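Local atomic coordinates of eukaryotic translation initiation factor 4 gamma 5 (Trypanosoma cruzi, PDB entry 6OZU), a protein that probably serves as a scaffold in translation initiation through its all-helical MIF4G domain, as eIF4G proteins do when they bring the RNA helicase eIF4A to mRNA. Residues L12-R17 with E28-L33; S72-I77 with F86-I91. All blocks are in the same frame, centred on the assembly; numbering follows the deposited sequence.

Contact 1 of 2, residues L12-R17 with E28-L33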
ATOM      1  N   LEU A  12       0.585   4.768  20.051  1.00 81.31           N
ATOM      2  CA  LEU A  12       1.954   5.167  19.716  1.00 81.35           C
ATOM      3  C   LEU A  12       2.974   4.280  20.424  1.00 87.13           C
ATOM      4  O   LEU A  12       3.911   3.804  19.778  1.00 86.83           O
ATOM      5  CB  LEU A  12       2.205   6.652  20.015  1.00 82.58           C
ATOM      6  CG  LEU A  12       1.695   7.632  18.967  1.00 86.01           C
ATOM      7  CD1 LEU A  12       1.663   9.020  19.523  1.00 87.72           C
ATOM      8  CD2 LEU A  12       2.549   7.584  17.695  1.00 86.59           C
ATOM      9  N   GLY A  13       2.729   4.009  21.712  1.00 84.67           N
ATOM     10  CA  GLY A  13       3.539   3.122  22.539  1.00 85.14           C
ATOM     11  C   GLY A  13       3.668   1.745  21.919  1.00 85.90           C
ATOM     12  O   GLY A  13       4.781   1.291  21.672  1.00 85.93           O
ATOM     13  N   ILE A  14       2.525   1.110  21.588  1.00 79.72           N
ATOM     14  CA  ILE A  14       2.445  -0.210  20.948  1.00 76.83           C
ATOM     15  C   ILE A  14       3.240  -0.240  19.630  1.00 78.20           C
ATOM     16  O   ILE A  14       4.012  -1.173  19.414  1.00 77.43           O
ATOM     17  CB  ILE A  14       0.953  -0.658  20.780  1.00 78.55           C
ATOM     18  CG1 ILE A  14       0.284  -0.865  22.159  1.00 80.75           C
ATOM     19  CG2 ILE A  14       0.825  -1.924  19.900  1.00 76.85           C
ATOM     20  CD1 ILE A  14      -1.229  -0.792  22.170  1.00 83.13           C
ATOM     21  N   LEU A  15       3.069   0.791  18.768  1.00 74.19           N
ATOM     22  CA  LEU A  15       3.758   0.906  17.467  1.00 72.23           C
ATOM     23  C   LEU A  15       5.279   1.029  17.647  1.00 78.93           C
ATOM     24  O   LEU A  15       6.053   0.553  16.813  1.00 78.03           O
ATOM     25  CB  LEU A  15       3.213   2.088  16.639  1.00 70.61           C
ATOM     26  CG  LEU A  15       1.741   2.044  16.207  1.00 73.20           C
ATOM     27  CD1 LEU A  15       1.267   3.406  15.781  1.00 72.36           C
ATOM     28  CD2 LEU A  15       1.505   1.040  15.099  1.00 72.81           C
ATOM     29  N   GLY A  16       5.680   1.651  18.747  1.00 78.53           N
ATOM     30  CA  GLY A  16       7.076   1.786  19.122  1.00 80.18           C
ATOM     31  C   GLY A  16       7.692   0.440  19.467  1.00 86.79           C
ATOM     32  O   GLY A  16       8.600  -0.015  18.760  1.00 87.08           O
ATOM     33  N   ARG A  17       7.171  -0.238  20.532  1.00 84.25           N
ATOM     34  CA  ARG A  17       7.684  -1.542  20.990  1.00 85.24           C
ATOM     35  C   ARG A  17       7.429  -2.739  20.040  1.00 88.87           C
ATOM     36  O   ARG A  17       7.994  -3.797  20.285  1.00 89.03           O
ATOM     37  CB  ARG A  17       7.236  -1.922  22.428  1.00 87.26           C
ATOM     38  CG  ARG A  17       5.924  -1.367  22.941  1.00101.90           C
ATOM     39  CD  ARG A  17       5.785  -1.525  24.452  1.00117.71           C
ATOM     40  NE  ARG A  17       4.411  -1.276  24.910  1.00123.28           N
ATOM     41  CZ  ARG A  17       4.012  -0.189  25.569  1.00132.94           C
ATOM     42  NH1 ARG A  17       2.744  -0.055  25.932  1.00116.34           N
ATOM     43  NH2 ARG A  17       4.880   0.767  25.873  1.00120.76           N
ATOM     44  N   GLU A  28      -2.231  -8.407  21.700  1.00 78.69           N
ATOM     45  CA  GLU A  28      -3.095  -8.503  22.877  1.00 81.02           C
ATOM     46  C   GLU A  28      -3.158  -7.170  23.641  1.00 84.54           C
ATOM     47  O   GLU A  28      -4.210  -6.878  24.213  1.00 85.15           O
ATOM     48  CB  GLU A  28      -2.779  -9.712  23.784  1.00 85.19           C
ATOM     49  CG  GLU A  28      -1.407  -9.748  24.435  1.00101.85           C
ATOM     50  CD  GLU A  28      -0.963 -11.115  24.925  1.00131.25           C
ATOM     51  OE1 GLU A  28      -0.415 -11.194  26.051  1.00126.14           O
ATOM     52  OE2 GLU A  28      -1.156 -12.108  24.184  1.00126.94           O
ATOM     53  N   GLU A  29      -2.075  -6.338  23.601  1.00 79.34           N
ATOM     54  CA  GLU A  29      -2.077  -4.997  24.209  1.00 79.01           C
ATOM     55  C   GLU A  29      -3.079  -4.064  23.494  1.00 79.43           C
ATOM     56  O   GLU A  29      -3.726  -3.245  24.146  1.00 78.30           O
ATOM     57  CB  GLU A  29      -0.678  -4.375  24.198  1.00 80.24           C
ATOM     58  CG  GLU A  29       0.158  -4.733  25.411  1.00 95.19           C
ATOM     59  CD  GLU A  29       1.279  -3.764  25.733  1.00120.97           C
ATOM     60  OE1 GLU A  29       2.386  -4.236  26.081  1.00119.73           O
ATOM     61  OE2 GLU A  29       1.050  -2.534  25.655  1.00116.92           O
ATOM     62  N   LEU A  30      -3.203  -4.206  22.156  1.00 74.64           N
ATOM     63  CA  LEU A  30      -4.111  -3.428  21.319  1.00 73.38           C
ATOM     64  C   LEU A  30      -5.560  -3.840  21.567  1.00 80.07           C
ATOM     65  O   LEU A  30      -6.403  -2.957  21.745  1.00 81.01           O
ATOM     66  CB  LEU A  30      -3.727  -3.553  19.835  1.00 70.66           C
ATOM     67  CG  LEU A  30      -4.511  -2.711  18.813  1.00 73.51           C
ATOM     68  CD1 LEU A  30      -4.210  -1.223  18.951  1.00 74.29           C
ATOM     69  CD2 LEU A  30      -4.171  -3.139  17.412  1.00 72.00           C
ATOM     70  N   THR A  31      -5.850  -5.167  21.637  1.00 77.24           N
ATOM     71  CA  THR A  31      -7.210  -5.665  21.919  1.00 77.68           C
ATOM     72  C   THR A  31      -7.660  -5.250  23.323  1.00 83.16           C
ATOM     73  O   THR A  31      -8.851  -5.013  23.530  1.00 85.23           O
ATOM     74  CB  THR A  31      -7.369  -7.176  21.659  1.00 87.24           C
ATOM     75  OG1 THR A  31      -6.639  -7.923  22.636  1.00 91.76           O
ATOM     76  CG2 THR A  31      -6.989  -7.587  20.225  1.00 83.15           C
ATOM     77  N   ASN A  32      -6.706  -5.107  24.264  1.00 79.49           N
ATOM     78  CA  ASN A  32      -6.963  -4.671  25.641  1.00 81.93           C
ATOM     79  C   ASN A  32      -7.331  -3.177  25.738  1.00 84.11           C
ATOM     80  O   ASN A  32      -7.731  -2.726  26.810  1.00 87.42           O
ATOM     81  CB  ASN A  32      -5.788  -5.025  26.585  1.00 86.95           C
ATOM     82  CG  ASN A  32      -5.590  -6.505  26.841  1.00115.39           C
ATOM     83  OD1 ASN A  32      -6.492  -7.341  26.670  1.00112.61           O
ATOM     84  ND2 ASN A  32      -4.386  -6.865  27.255  1.00107.76           N
ATOM     85  N   LEU A  33      -7.207  -2.416  24.634  1.00 75.74           N
ATOM     86  CA  LEU A  33      -7.598  -1.005  24.620  1.00 74.69           C
ATOM     87  C   LEU A  33      -9.129  -0.904  24.456  1.00 77.58           C
ATOM     88  O   LEU A  33      -9.714  -1.747  23.763  1.00 75.67           O
ATOM     89  CB  LEU A  33      -6.886  -0.229  23.497  1.00 72.10           C
ATOM     90  CG  LEU A  33      -5.368  -0.023  23.618  1.00 75.49           C
ATOM     91  CD1 LEU A  33      -4.812   0.508  22.328  1.00 72.52           C
ATOM     92  CD2 LEU A  33      -5.017   0.920  24.764  1.00 79.02           C
TER

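Contact 2 of 2, residues S72-I77 with F86-I91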
ATOM      1  N   SER A  72      -5.242  -7.520  13.112  1.00 58.76           N
ATOM      2  CA  SER A  72      -5.549  -8.008  14.455  1.00 59.66           C
ATOM      3  C   SER A  72      -6.776  -7.282  15.041  1.00 62.71           C
ATOM      4  O   SER A  72      -7.688  -7.920  15.585  1.00 61.81           O
ATOM      5  CB  SER A  72      -4.329  -7.829  15.354  1.00 62.86           C
ATOM      6  OG  SER A  72      -4.591  -8.234  16.686  1.00 74.18           O
ATOM      7  N   LEU A  73      -6.783  -5.947  14.882  1.00 57.90           N
ATOM      8  CA  LEU A  73      -7.809  -5.023  15.337  1.00 57.56           C
ATOM      9  C   LEU A  73      -9.153  -5.297  14.659  1.00 60.80           C
ATOM     10  O   LEU A  73     -10.156  -5.305  15.352  1.00 61.62           O
ATOM     11  CB  LEU A  73      -7.314  -3.580  15.104  1.00 56.71           C
ATOM     12  CG  LEU A  73      -8.240  -2.400  15.387  1.00 61.58           C
ATOM     13  CD1 LEU A  73      -8.677  -2.365  16.839  1.00 63.54           C
ATOM     14  CD2 LEU A  73      -7.543  -1.088  15.035  1.00 61.83           C
ATOM     15  N   ILE A  74      -9.176  -5.569  13.339  1.00 56.57           N
ATOM     16  CA  ILE A  74     -10.430  -5.874  12.631  1.00 55.88           C
ATOM     17  C   ILE A  74     -10.828  -7.365  12.793  1.00 62.45           C
ATOM     18  O   ILE A  74     -11.987  -7.717  12.573  1.00 62.68           O
ATOM     19  CB  ILE A  74     -10.487  -5.386  11.152  1.00 56.64           C
ATOM     20  CG1 ILE A  74      -9.411  -6.005  10.273  1.00 54.32           C
ATOM     21  CG2 ILE A  74     -10.458  -3.854  11.070  1.00 57.92           C
ATOM     22  CD1 ILE A  74      -9.791  -5.961   8.811  1.00 55.98           C
ATOM     23  N   ASN A  75      -9.887  -8.230  13.213  1.00 61.27           N
ATOM     24  CA  ASN A  75     -10.185  -9.638  13.502  1.00 61.79           C
ATOM     25  C   ASN A  75     -10.853  -9.750  14.899  1.00 67.14           C
ATOM     26  O   ASN A  75     -11.588 -10.707  15.158  1.00 66.88           O
ATOM     27  CB  ASN A  75      -8.922 -10.497  13.435  1.00 59.07           C
ATOM     28  CG  ASN A  75      -8.482 -10.918  12.047  1.00 84.37           C
ATOM     29  OD1 ASN A  75      -7.680 -11.838  11.913  1.00 75.98           O
ATOM     30  ND2 ASN A  75      -8.956 -10.271  10.977  1.00 75.70           N
ATOM     31  N   ASP A  76     -10.578  -8.765  15.790  1.00 64.45           N
ATOM     32  CA  ASP A  76     -11.132  -8.678  17.142  1.00 66.26           C
ATOM     33  C   ASP A  76     -12.528  -8.037  17.103  1.00 71.17           C
ATOM     34  O   ASP A  76     -13.461  -8.552  17.729  1.00 72.12           O
ATOM     35  CB  ASP A  76     -10.184  -7.903  18.092  1.00 68.66           C
ATOM     36  CG  ASP A  76     -10.729  -7.607  19.490  1.00 88.10           C
ATOM     37  OD1 ASP A  76     -11.486  -8.449  20.030  1.00 91.56           O
ATOM     38  OD2 ASP A  76     -10.397  -6.537  20.043  1.00 97.47           O
ATOM     39  N   ILE A  77     -12.657  -6.904  16.389  1.00 65.77           N
ATOM     40  CA  ILE A  77     -13.906  -6.176  16.281  1.00 65.26           C
ATOM     41  C   ILE A  77     -14.442  -6.411  14.879  1.00 67.57           C
ATOM     42  O   ILE A  77     -13.972  -5.792  13.922  1.00 63.54           O
ATOM     43  CB  ILE A  77     -13.750  -4.671  16.678  1.00 68.19           C
ATOM     44  CG1 ILE A  77     -12.875  -4.511  17.954  1.00 69.37           C
ATOM     45  CG2 ILE A  77     -15.128  -4.044  16.888  1.00 68.81           C
ATOM     46  CD1 ILE A  77     -12.196  -3.204  18.158  1.00 71.75           C
ATOM     47  N   PHE A  86     -17.296   0.876  11.641  1.00 60.42           N
ATOM     48  CA  PHE A  86     -16.648   2.187  11.664  1.00 59.22           C
ATOM     49  C   PHE A  86     -15.166   2.113  11.356  1.00 64.56           C
ATOM     50  O   PHE A  86     -14.704   2.915  10.545  1.00 66.48           O
ATOM     51  CB  PHE A  86     -16.909   2.968  12.966  1.00 61.87           C
ATOM     52  CG  PHE A  86     -16.338   4.368  12.927  1.00 61.96           C
ATOM     53  CD1 PHE A  86     -17.027   5.398  12.296  1.00 63.99           C
ATOM     54  CD2 PHE A  86     -15.082   4.640  13.459  1.00 62.06           C
ATOM     55  CE1 PHE A  86     -16.485   6.681  12.223  1.00 64.70           C
ATOM     56  CE2 PHE A  86     -14.529   5.919  13.369  1.00 65.20           C
ATOM     57  CZ  PHE A  86     -15.243   6.935  12.765  1.00 63.99           C
ATOM     58  N   ILE A  87     -14.411   1.183  12.004  1.00 59.77           N
ATOM     59  CA  ILE A  87     -12.961   1.000  11.783  1.00 56.53           C
ATOM     60  C   ILE A  87     -12.683   0.757  10.304  1.00 60.32           C
ATOM     61  O   ILE A  87     -11.759   1.353   9.743  1.00 60.19           O
ATOM     62  CB  ILE A  87     -12.339  -0.123  12.673  1.00 58.44           C
ATOM     63  CG1 ILE A  87     -12.381   0.236  14.165  1.00 60.18           C
ATOM     64  CG2 ILE A  87     -10.888  -0.402  12.261  1.00 56.04           C
ATOM     65  CD1 ILE A  87     -12.100  -0.942  15.120  1.00 63.13           C
ATOM     66  N   ARG A  88     -13.490  -0.125   9.687  1.00 56.94           N
ATOM     67  CA  ARG A  88     -13.406  -0.512   8.280  1.00 55.50           C
ATOM     68  C   ARG A  88     -13.634   0.659   7.312  1.00 60.94           C
ATOM     69  O   ARG A  88     -12.917   0.785   6.323  1.00 60.76           O
ATOM     70  CB  ARG A  88     -14.356  -1.676   7.998  1.00 52.67           C
ATOM     71  CG  ARG A  88     -13.796  -2.998   8.499  1.00 52.59           C
ATOM     72  CD  ARG A  88     -14.868  -4.047   8.634  1.00 50.02           C
ATOM     73  NE  ARG A  88     -14.296  -5.344   8.975  1.00 52.96           N
ATOM     74  CZ  ARG A  88     -14.064  -5.769  10.208  1.00 67.73           C
ATOM     75  NH1 ARG A  88     -14.335  -4.989  11.249  1.00 56.28           N
ATOM     76  NH2 ARG A  88     -13.552  -6.971  10.414  1.00 64.64           N
ATOM     77  N   ASN A  89     -14.579   1.534   7.624  1.00 58.96           N
ATOM     78  CA  ASN A  89     -14.856   2.721   6.824  1.00 59.16           C
ATOM     79  C   ASN A  89     -13.799   3.793   7.050  1.00 64.15           C
ATOM     80  O   ASN A  89     -13.557   4.590   6.142  1.00 65.34           O
ATOM     81  CB  ASN A  89     -16.271   3.234   7.081  1.00 60.17           C
ATOM     82  CG  ASN A  89     -17.316   2.311   6.513  1.00 84.97           C
ATOM     83  OD1 ASN A  89     -17.374   2.038   5.302  1.00 78.53           O
ATOM     84  ND2 ASN A  89     -18.141   1.782   7.380  1.00 81.31           N
ATOM     85  N   ALA A  90     -13.128   3.783   8.231  1.00 59.60           N
ATOM     86  CA  ALA A  90     -12.044   4.720   8.532  1.00 59.14           C
ATOM     87  C   ALA A  90     -10.778   4.310   7.757  1.00 61.41           C
ATOM     88  O   ALA A  90     -10.070   5.196   7.278  1.00 62.28           O
ATOM     89  CB  ALA A  90     -11.778   4.771  10.021  1.00 60.93           C
ATOM     90  N   ILE A  91     -10.519   2.973   7.597  1.00 54.66           N
ATOM     91  CA  ILE A  91      -9.415   2.425   6.778  1.00 51.35           C
ATOM     92  C   ILE A  91      -9.649   2.808   5.302  1.00 53.17           C
ATOM     93  O   ILE A  91      -8.731   3.323   4.681  1.00 51.75           O
ATOM     94  CB  ILE A  91      -9.152   0.905   7.000  1.00 52.78           C
ATOM     95  CG1 ILE A  91      -8.667   0.632   8.441  1.00 53.11           C
ATOM     96  CG2 ILE A  91      -8.113   0.373   6.015  1.00 52.71           C
ATOM     97  CD1 ILE A  91      -9.022  -0.761   8.977  1.00 54.83           C
TER

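Contact 1 of 2, residues L12-R17 with E28-L33
In the N-terminal helical hairpin of the MIF4G domain, Ile14 of helix 6-17 meets Glu29 and Leu30 of helix 23-31 and Leu33 in the turn that follows, and Arg17 forms a salt bridge with Glu29. Ile14 directs its CB toward the other segment. Its CD1 meets CD1 of Leu33 tip to tip at 3.8 Å and lies 3.9 Å from the backbone N of Leu30. Ile14 and Glu29 run past each other in opposite directions; with CG1 anti to the carbonyl carbon (chi1 -65°), Ile14 places that atom 3.9 Å from Glu29 OE2. MIF4G domains have an all-helical, HEAT-type architecture. The two segments here run roughly antiparallel, and Leu69 of helix 63-76 packs on Ile14. At the exposed margin the Arg17 and Glu29 side chains cross at about a right angle. Arg17 NH1 donates to the syn lone pair of Glu29 OE2 over 3.0 Å, nearly straight at 163°. That oxygen lies close to the guanidinium plane, although the carboxylate is turned 40° against it. One face of the guanidinium, over its centre, is covered by Gly13 C of its own helix.

Contact 2 of 2, residues S72-I77 with F86-I91
Ile87 of helix 82-112 projects toward helix 63-76, where its two branches meet different partners. Its CD1 methyl is a bump that sits in the notch between Leu73 CD1, at 4.1 Å, and Ile77 CD1, at 3.8 Å, with the Ile77 side chain lying across it at about a right angle. A second notch opens the other way: Ile74 CG2 fits between Ile87 CG2, 3.7 Å away, and Ile91 CD1, 4.0 Å away, and so bridges two isoleucines one helical turn apart. Arg88 borders this apolar patch and extends its chain to the C-terminal end of helix 63-76. Its NH1 gives a nearly straight bond (174°) of 2.8 Å to Ile77 O, which lies in the guanidinium plane; NH2 donates to Ile74 O, also at 2.8 Å but more bent, at 143°. Ile74 CB sits over one guanidinium face, displaced toward the rim. Ile74 O belongs to the last helical turn and Ile77 O lies just beyond it, and the guanidinium charge would be expected to suit this negative helix end. Arg88 NH1 also bonds Gly84 O. The short helical segments are roughly antiparallel, at 148°. Around them, Ile43 of helix 40-53 packs on Ile87, and Leu147 from a loop on Ile74.

From the N terminus, the chain runs along helix 6-17, turns, and returns as helix 23-31, where contact 1 closes the first hairpin. Helix 40-53 follows, and only after it does the chain enter helix 63-76, from whose end a short connection leads into helix 82-112 and contact 2 closes a second hairpin. The two contacts are in series, neither nested nor crossed. Their centres are 15 Å apart, yet they meet directly: Leu30 CD2 packs on Leu73 CB at 3.9 Å, and Thr31 CB lies 3.5 Å from Asp76 OD2. Helix 63-76 therefore joins the first hairpin to the long helix 82-112, within one MIF4G domain.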